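Local coordinates for uncharacterized protein (PDB 3NO2) that is of unknown function and folds as a six-bladed beta-propeller, at residues L259-K262 with V263-G266. Residues are numbered along the deposited sequence; the frame is centred on the assembly and turned at random.
Sequences LNDK and VKFG
The backbone from D261 to F265 curls through one alpha-turn, with F265 N donating to D261 O at 2.9 Å; K262, V263 and K264, with roughly helical backbone angles, lie between. The D261 side chain, CG anti to the backbone N (chi1 -171°), reaches forward along the turn, and OD1 accepts hydrogen bonds from two backbone N-H groups. V263 N approaches D261 OD1 nearly along the C-O axis of the carboxylate, at 3.1 Å, whereas K264 N meets D261 OD1 at 3.0 Å from well above the carboxylate plane. Together with the alpha-turn these bonds make an Asx motif, the arrangement often found at helix N-termini, here in a loop without a helix. The turn lies in the connection from strand 255-259, the outermost of its blade, to strand 270-274, which completes the blade begun by the N-terminal strands and so closes the propeller ring. Sandwiched between L259 and K264 is the F265 ring: L259 CD1 sits over the centre of one face in a CH-pi contact, 4.2 Å from the centroid, and K264 CG lies over the other. L259 and F265 both touch I20 of the neighbouring blade. K264 runs on, extended, to bond through NZ to K25 O.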
ATOM      1  N   LEU A 259      -0.992   1.722 -17.114  1.00  5.92           N
ATOM      2  CA  LEU A 259      -1.908   0.624 -17.415  1.00  6.97           C
ATOM      3  C   LEU A 259      -3.307   1.191 -17.477  1.00  5.99           C
ATOM      4  O   LEU A 259      -3.713   1.919 -16.539  1.00  6.22           O
ATOM      5  CB  LEU A 259      -1.879  -0.450 -16.303  1.00  6.88           C
ATOM      6  CG  LEU A 259      -0.540  -1.126 -16.077  1.00  6.78           C
ATOM      7  CD1 LEU A 259      -0.674  -2.180 -14.972  1.00  8.40           C
ATOM      8  CD2 LEU A 259       0.058  -1.740 -17.372  1.00  7.20           C
ATOM      9  N   ASN A 260      -4.022   0.936 -18.560  1.00  6.13           N
ATOM     10  CA  ASN A 260      -5.313   1.553 -18.804  1.00  6.81           C
ATOM     11  C   ASN A 260      -6.176   0.572 -19.599  1.00  9.01           C
ATOM     12  O   ASN A 260      -6.328   0.681 -20.831  1.00  8.52           O
ATOM     13  CB  ASN A 260      -5.134   2.887 -19.558  1.00  6.51           C
ATOM     14  CG  ASN A 260      -6.397   3.721 -19.593  1.00  8.42           C
ATOM     15  OD1 ASN A 260      -7.485   3.267 -19.217  1.00  8.60           O
ATOM     16  ND2 ASN A 260      -6.258   4.975 -20.000  1.00  9.61           N
ATOM     17  N   ASP A 261      -6.753  -0.395 -18.901  1.00  7.88           N
ATOM     18  CA  ASP A 261      -7.589  -1.427 -19.514  1.00  8.23           C
ATOM     19  C   ASP A 261      -8.310  -2.124 -18.360  1.00  8.96           C
ATOM     20  O   ASP A 261      -7.752  -2.944 -17.670  1.00  8.69           O
ATOM     21  CB  ASP A 261      -6.758  -2.381 -20.333  1.00  8.34           C
ATOM     22  CG  ASP A 261      -7.619  -3.326 -21.160  1.00 12.01           C
ATOM     23  OD1 ASP A 261      -8.728  -3.637 -20.690  1.00 11.53           O
ATOM     24  OD2 ASP A 261      -7.177  -3.793 -22.234  1.00 11.94           O
ATOM     25  N   LYS A 262      -9.565  -1.702 -18.169  1.00  9.86           N
ATOM     26  CA  LYS A 262     -10.345  -2.159 -17.036  1.00 12.80           C
ATOM     27  C   LYS A 262     -10.874  -3.574 -17.223  1.00 14.70           C
ATOM     28  O   LYS A 262     -11.445  -4.115 -16.287  1.00 16.60           O
ATOM     29  CB  LYS A 262     -11.521  -1.176 -16.761  1.00 14.07           C
ATOM     30  CG  LYS A 262     -12.630  -1.202 -17.820  1.00 21.14           C
ATOM     31  CD  LYS A 262     -13.632  -0.025 -17.631  1.00 24.17           C
ATOM     32  CE  LYS A 262     -14.307   0.344 -18.953  1.00 36.11           C
ATOM     33  NZ  LYS A 262     -13.490   1.320 -19.789  1.00 32.65           N
ATOM     34  N   VAL A 263     -10.709  -4.163 -18.411  1.00 13.67           N
ATOM     35  CA  VAL A 263     -11.029  -5.577 -18.654  1.00 16.00           C
ATOM     36  C   VAL A 263      -9.808  -6.453 -18.396  1.00 15.44           C
ATOM     37  O   VAL A 263      -9.848  -7.497 -17.720  1.00 16.99           O
ATOM     38  CB  VAL A 263     -11.579  -5.767 -20.098  1.00 17.60           C
ATOM     39  CG1 VAL A 263     -11.805  -7.240 -20.385  1.00 20.97           C
ATOM     40  CG2 VAL A 263     -12.902  -4.970 -20.288  1.00 21.05           C
ATOM     41  N   LYS A 264      -8.655  -6.004 -18.900  1.00 11.39           N
ATOM     42  CA  LYS A 264      -7.436  -6.749 -18.778  1.00 11.37           C
ATOM     43  C   LYS A 264      -6.905  -6.724 -17.358  1.00 12.19           C
ATOM     44  O   LYS A 264      -6.330  -7.700 -16.920  1.00 13.68           O
ATOM     45  CB  LYS A 264      -6.397  -6.143 -19.740  1.00 12.63           C
ATOM     46  CG  LYS A 264      -5.109  -6.866 -19.931  1.00 13.90           C
ATOM     47  CD  LYS A 264      -4.251  -6.122 -20.989  1.00 12.29           C
ATOM     48  CE  LYS A 264      -2.924  -6.765 -21.240  1.00 16.29           C
ATOM     49  NZ  LYS A 264      -2.019  -5.902 -22.121  1.00 14.76           N
ATOM     50  N   PHE A 265      -6.997  -5.564 -16.686  1.00  9.20           N
ATOM     51  CA  PHE A 265      -6.444  -5.385 -15.358  1.00  9.09           C
ATOM     52  C   PHE A 265      -7.603  -5.177 -14.364  1.00 11.34           C
ATOM     53  O   PHE A 265      -8.524  -4.412 -14.629  1.00 13.49           O
ATOM     54  CB  PHE A 265      -5.516  -4.148 -15.313  1.00  9.66           C
ATOM     55  CG  PHE A 265      -4.430  -4.170 -16.363  1.00  8.95           C
ATOM     56  CD1 PHE A 265      -3.448  -5.149 -16.349  1.00 10.37           C
ATOM     57  CD2 PHE A 265      -4.433  -3.257 -17.387  1.00  7.18           C
ATOM     58  CE1 PHE A 265      -2.494  -5.209 -17.359  1.00  9.13           C
ATOM     59  CE2 PHE A 265      -3.459  -3.285 -18.377  1.00  8.63           C
ATOM     60  CZ  PHE A 265      -2.495  -4.253 -18.345  1.00  8.64           C
ATOM     61  N   GLY A 266      -7.556  -5.867 -13.253  1.00 11.03           N
ATOM     62  CA  GLY A 266      -8.447  -5.532 -12.155  1.00  9.90           C
ATOM     63  C   GLY A 266      -8.047  -4.218 -11.499  1.00 10.04           C
ATOM     64  O   GLY A 266      -7.071  -3.550 -11.882  1.00 10.99           O
TER